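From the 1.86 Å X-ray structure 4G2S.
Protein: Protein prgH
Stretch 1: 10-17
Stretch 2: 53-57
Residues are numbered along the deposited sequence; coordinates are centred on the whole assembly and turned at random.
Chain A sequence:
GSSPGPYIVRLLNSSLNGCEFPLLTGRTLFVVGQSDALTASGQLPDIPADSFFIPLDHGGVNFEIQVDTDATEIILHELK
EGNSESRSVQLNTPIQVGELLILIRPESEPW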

ATOM      1  N   ARG A  10     -19.229 -12.365  12.779  1.00 26.22           N
ATOM      2  CA  ARG A  10     -18.614 -13.376  11.977  1.00 25.82           C
ATOM      3  C   ARG A  10     -19.200 -13.403  10.560  1.00 24.92           C
ATOM      4  O   ARG A  10     -20.432 -13.443  10.326  1.00 25.81           O
ATOM      5  CB  ARG A  10     -18.756 -14.761  12.648  1.00 28.48           C
ATOM      6  CG  ARG A  10     -18.011 -15.866  11.885  1.00 28.13           C
ATOM      7  CD  ARG A  10     -18.401 -17.271  12.343  1.00 30.12           C
ATOM      8  NE  ARG A  10     -17.634 -18.299  11.671  1.00 29.70           N
ATOM      9  CZ  ARG A  10     -16.480 -18.824  12.085  1.00 32.45           C
ATOM     10  NH1 ARG A  10     -15.863 -18.422  13.199  1.00 32.58           N
ATOM     11  NH2 ARG A  10     -15.929 -19.793  11.358  1.00 33.88           N
ATOM     12  N   LEU A  11     -18.301 -13.445   9.598  1.00 22.25           N
ATOM     13  CA  LEU A  11     -18.714 -13.608   8.179  1.00 21.81           C
ATOM     14  C   LEU A  11     -18.973 -15.068   7.889  1.00 22.84           C
ATOM     15  O   LEU A  11     -18.205 -15.948   8.323  1.00 24.20           O
ATOM     16  CB  LEU A  11     -17.625 -13.050   7.308  1.00 21.73           C
ATOM     17  CG  LEU A  11     -17.340 -11.566   7.523  1.00 22.04           C
ATOM     18  CD1 LEU A  11     -16.394 -11.143   6.401  1.00 23.51           C
ATOM     19  CD2 LEU A  11     -18.525 -10.703   7.565  1.00 23.87           C
ATOM     20  N   LEU A  12     -20.068 -15.376   7.214  1.00 25.26           N
ATOM     21  CA  LEU A  12     -20.413 -16.774   6.945  1.00 27.13           C
ATOM     22  C   LEU A  12     -20.331 -17.092   5.458  1.00 30.04           C
ATOM     23  O   LEU A  12     -20.580 -18.214   5.068  1.00 29.91           O
ATOM     24  CB  LEU A  12     -21.827 -17.112   7.446  1.00 32.32           C
ATOM     25  CG  LEU A  12     -22.166 -16.880   8.924  1.00 33.49           C
ATOM     26  CD1 LEU A  12     -23.576 -17.397   9.182  1.00 38.30           C
ATOM     27  CD2 LEU A  12     -21.143 -17.579   9.796  1.00 35.70           C
ATOM     28  N   ASN A  13     -20.027 -16.083   4.660  1.00 28.74           N
ATOM     29  CA  ASN A  13     -19.657 -16.196   3.261  1.00 31.48           C
ATOM     30  C   ASN A  13     -18.678 -15.083   2.882  1.00 29.69           C
ATOM     31  O   ASN A  13     -18.116 -14.437   3.787  1.00 28.63           O
ATOM     32  CB  ASN A  13     -20.882 -16.223   2.354  1.00 32.52           C
ATOM     33  CG  ASN A  13     -21.543 -14.878   2.217  1.00 32.94           C
ATOM     34  OD1 ASN A  13     -21.290 -13.979   3.003  1.00 30.63           O
ATOM     35  ND2 ASN A  13     -22.509 -14.784   1.304  1.00 35.93           N
ATOM     36  N   SER A  14     -18.511 -14.849   1.580  1.00 29.98           N
ATOM     37  CA  SER A  14     -17.444 -13.956   1.044  1.00 31.58           C
ATOM     38  C   SER A  14     -16.061 -14.635   1.085  1.00 28.86           C
ATOM     39  O   SER A  14     -15.882 -15.730   1.634  1.00 28.69           O
ATOM     40  CB  SER A  14     -17.408 -12.567   1.687  1.00 29.12           C
ATOM     41  OG  SER A  14     -16.577 -12.528   2.882  1.00 29.96           O
ATOM     42  N   SER A  15     -15.098 -13.985   0.447  1.00 31.26           N
ATOM     43  CA  SER A  15     -13.702 -14.438   0.454  1.00 32.57           C
ATOM     44  C   SER A  15     -13.057 -14.368   1.847  1.00 30.72           C
ATOM     45  O   SER A  15     -12.020 -15.001   2.111  1.00 27.01           O
ATOM     46  CB  SER A  15     -12.905 -13.611  -0.551  1.00 34.66           C
ATOM     47  OG  SER A  15     -12.853 -12.282  -0.059  1.00 36.54           O
ATOM     48  N   LEU A  16     -13.696 -13.614   2.745  1.00 28.09           N
ATOM     49  CA  LEU A  16     -13.282 -13.510   4.131  1.00 25.93           C
ATOM     50  C   LEU A  16     -14.140 -14.372   5.078  1.00 23.98           C
ATOM     51  O   LEU A  16     -14.170 -14.146   6.281  1.00 24.43           O
ATOM     52  CB  LEU A  16     -13.342 -12.055   4.573  1.00 26.21           C
ATOM     53  CG  LEU A  16     -12.423 -11.091   3.807  1.00 29.63           C
ATOM     54  CD1 LEU A  16     -12.376  -9.796   4.580  1.00 30.06           C
ATOM     55  CD2 LEU A  16     -11.029 -11.657   3.547  1.00 30.61           C
ATOM     56  N   ASN A  17     -14.848 -15.334   4.529  1.00 24.09           N
ATOM     57  CA  ASN A  17     -15.600 -16.348   5.351  1.00 24.88           C
ATOM     58  C   ASN A  17     -14.772 -16.829   6.533  1.00 23.12           C
ATOM     59  O   ASN A  17     -13.603 -17.252   6.398  1.00 21.89           O
ATOM     60  CB  ASN A  17     -15.989 -17.536   4.450  1.00 28.43           C
ATOM     61  CG  ASN A  17     -16.953 -18.521   5.128  1.00 31.88           C
ATOM     62  OD1 ASN A  17     -17.416 -18.291   6.245  1.00 32.42           O
ATOM     63  ND2 ASN A  17     -17.276 -19.604   4.437  1.00 33.81           N
ATOM     64  N   PHE A  53     -13.853  -2.940   6.117  1.00 22.62           N
ATOM     65  CA  PHE A  53     -14.133  -3.144   4.718  1.00 25.26           C
ATOM     66  C   PHE A  53     -14.194  -4.614   4.473  1.00 23.34           C
ATOM     67  O   PHE A  53     -13.283  -5.321   4.855  1.00 26.79           O
ATOM     68  CB  PHE A  53     -13.040  -2.593   3.785  1.00 30.08           C
ATOM     69  CG  PHE A  53     -13.246  -2.986   2.370  1.00 34.33           C
ATOM     70  CD1 PHE A  53     -14.141  -2.291   1.587  1.00 37.38           C
ATOM     71  CD2 PHE A  53     -12.577  -4.099   1.825  1.00 39.62           C
ATOM     72  CE1 PHE A  53     -14.338  -2.667   0.273  1.00 41.60           C
ATOM     73  CE2 PHE A  53     -12.780  -4.482   0.519  1.00 40.83           C
ATOM     74  CZ  PHE A  53     -13.668  -3.757  -0.260  1.00 40.26           C
ATOM     75  N   ILE A  54     -15.244  -5.086   3.815  1.00 21.96           N
ATOM     76  CA  ILE A  54     -15.395  -6.463   3.403  1.00 22.51           C
ATOM     77  C   ILE A  54     -15.503  -6.482   1.877  1.00 23.34           C
ATOM     78  O   ILE A  54     -16.360  -5.814   1.330  1.00 23.64           O
ATOM     79  CB  ILE A  54     -16.742  -7.044   3.954  1.00 24.64           C
ATOM     80  CG1 ILE A  54     -16.721  -6.932   5.468  1.00 27.00           C
ATOM     81  CG2 ILE A  54     -16.957  -8.485   3.526  1.00 26.93           C
ATOM     82  CD1 ILE A  54     -18.028  -7.289   6.136  1.00 32.11           C
ATOM     83  N   PRO A  55     -14.658  -7.265   1.190  1.00 24.87           N
ATOM     84  CA  PRO A  55     -14.754  -7.393  -0.270  1.00 26.88           C
ATOM     85  C   PRO A  55     -15.884  -8.333  -0.703  1.00 27.42           C
ATOM     86  O   PRO A  55     -16.116  -9.383  -0.078  1.00 26.98           O
ATOM     87  CB  PRO A  55     -13.396  -7.957  -0.655  1.00 30.94           C
ATOM     88  CG  PRO A  55     -13.014  -8.808   0.484  1.00 32.37           C
ATOM     89  CD  PRO A  55     -13.531  -8.040   1.719  1.00 28.20           C
ATOM     90  N   LEU A  56     -16.665  -7.888  -1.665  1.00 28.31           N
ATOM     91  CA  LEU A  56     -17.724  -8.711  -2.236  1.00 33.27           C
ATOM     92  C   LEU A  56     -17.920  -8.237  -3.683  1.00 36.02           C
ATOM     93  O   LEU A  56     -18.124  -7.057  -3.941  1.00 34.66           O
ATOM     94  CB  LEU A  56     -19.015  -8.599  -1.424  1.00 33.17           C
ATOM     95  CG  LEU A  56     -20.036  -9.717  -1.628  1.00 37.90           C
ATOM     96  CD1 LEU A  56     -19.577 -11.044  -1.015  1.00 38.96           C
ATOM     97  CD2 LEU A  56     -21.371  -9.302  -1.027  1.00 43.74           C
ATOM     98  N   ASP A  57     -17.815  -9.156  -4.626  1.00 44.48           N
ATOM     99  CA  ASP A  57     -17.769  -8.743  -6.052  1.00 50.30           C
ATOM    100  C   ASP A  57     -19.146  -8.262  -6.518  1.00 49.02           C
ATOM    101  O   ASP A  57     -19.230  -7.379  -7.345  1.00 52.07           O
ATOM    102  CB  ASP A  57     -17.216  -9.861  -6.936  1.00 57.35           C
ATOM    103  CG  ASP A  57     -17.877 -11.205  -6.675  1.00 65.69           C
ATOM    104  OD1 ASP A  57     -18.738 -11.272  -5.756  1.00 69.93           O
ATOM    105  OD2 ASP A  57     -17.523 -12.185  -7.379  1.00 77.92           O
TER

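Not one hydrogen bond crosses between these two stretches, although one side of the contact is a serine-containing turn and the other is the end of a strand. The example illustrates a general principle: a turn can be held by hydrogen bonds of its own while it meets its neighbour by apolar packing.

The turn is of type I and runs from Ser 14 to Asn 17, following a strand that includes Arg 10 and Leu 11. Its backbone is closed by the hydrogen bond from Asn 17 N to Ser 14 O, 3.1 Å long. The hydroxyl of Ser 14 adds two further links. Ser 14 OG donates to Asn 13 O at 2.6 Å and accepts from Leu 16 N at 3.1 Å, with an N-H...acceptor angle of 146°. Acting as donor and acceptor at once, this oxygen ties the residue before the turn to the backbone within it, and a short side chain with chi1 at 88° suffices to do so.

The second stretch approaches with Phe 53 to Pro 55 in a strand and Leu 56 beyond it. As the turn advances from Ser 14 to Leu 16, its nearest partners run backwards from Leu 56 to Ile 54. The paired CA atoms lie 6.2 Å apart for Ser 14 and Leu 56, 7.2 Å for Ser 15 and Pro 55, and 7.4 Å for Leu 16 and Ile 54. Side chains close much of this distance, not always within the CA pairs: Leu 16 meets Pro 55. The contact buries 281 Å² in all.

Two apolar pairings anchor the packing. Leu 11, whose CA-to-CB bond is directed toward the second stretch, brings CD2 to within 3.7 Å of Ile 54 CD1, a methyl-to-methyl contact between buried residues. Leu 16, whose CA-to-CB bond is also directed toward the second stretch, places CD1 3.6 Å from Pro 55 CD. Both leucines adopt the same rotamer, m for chi1 and t for chi2. Proline suits such a surface, since its ring is apolar and its nitrogen carries no hydrogen to be satisfied.

Between these leucines in sequence, the serines meet the second stretch through contacts that are not hydrogen bonds. Ser 14 CB lies 3.8 Å from Leu 56 CD1, while its already bonded OG sits 4.1 Å from Ile 54 CG2. Ser 15 OG comes within 3.5 Å of Pro 55 CG, a van der Waals approach to the proline ring. The hydrogen bonds stay inside the first stretch, and close packing joins it to the second, with Ser 14 taking part in both.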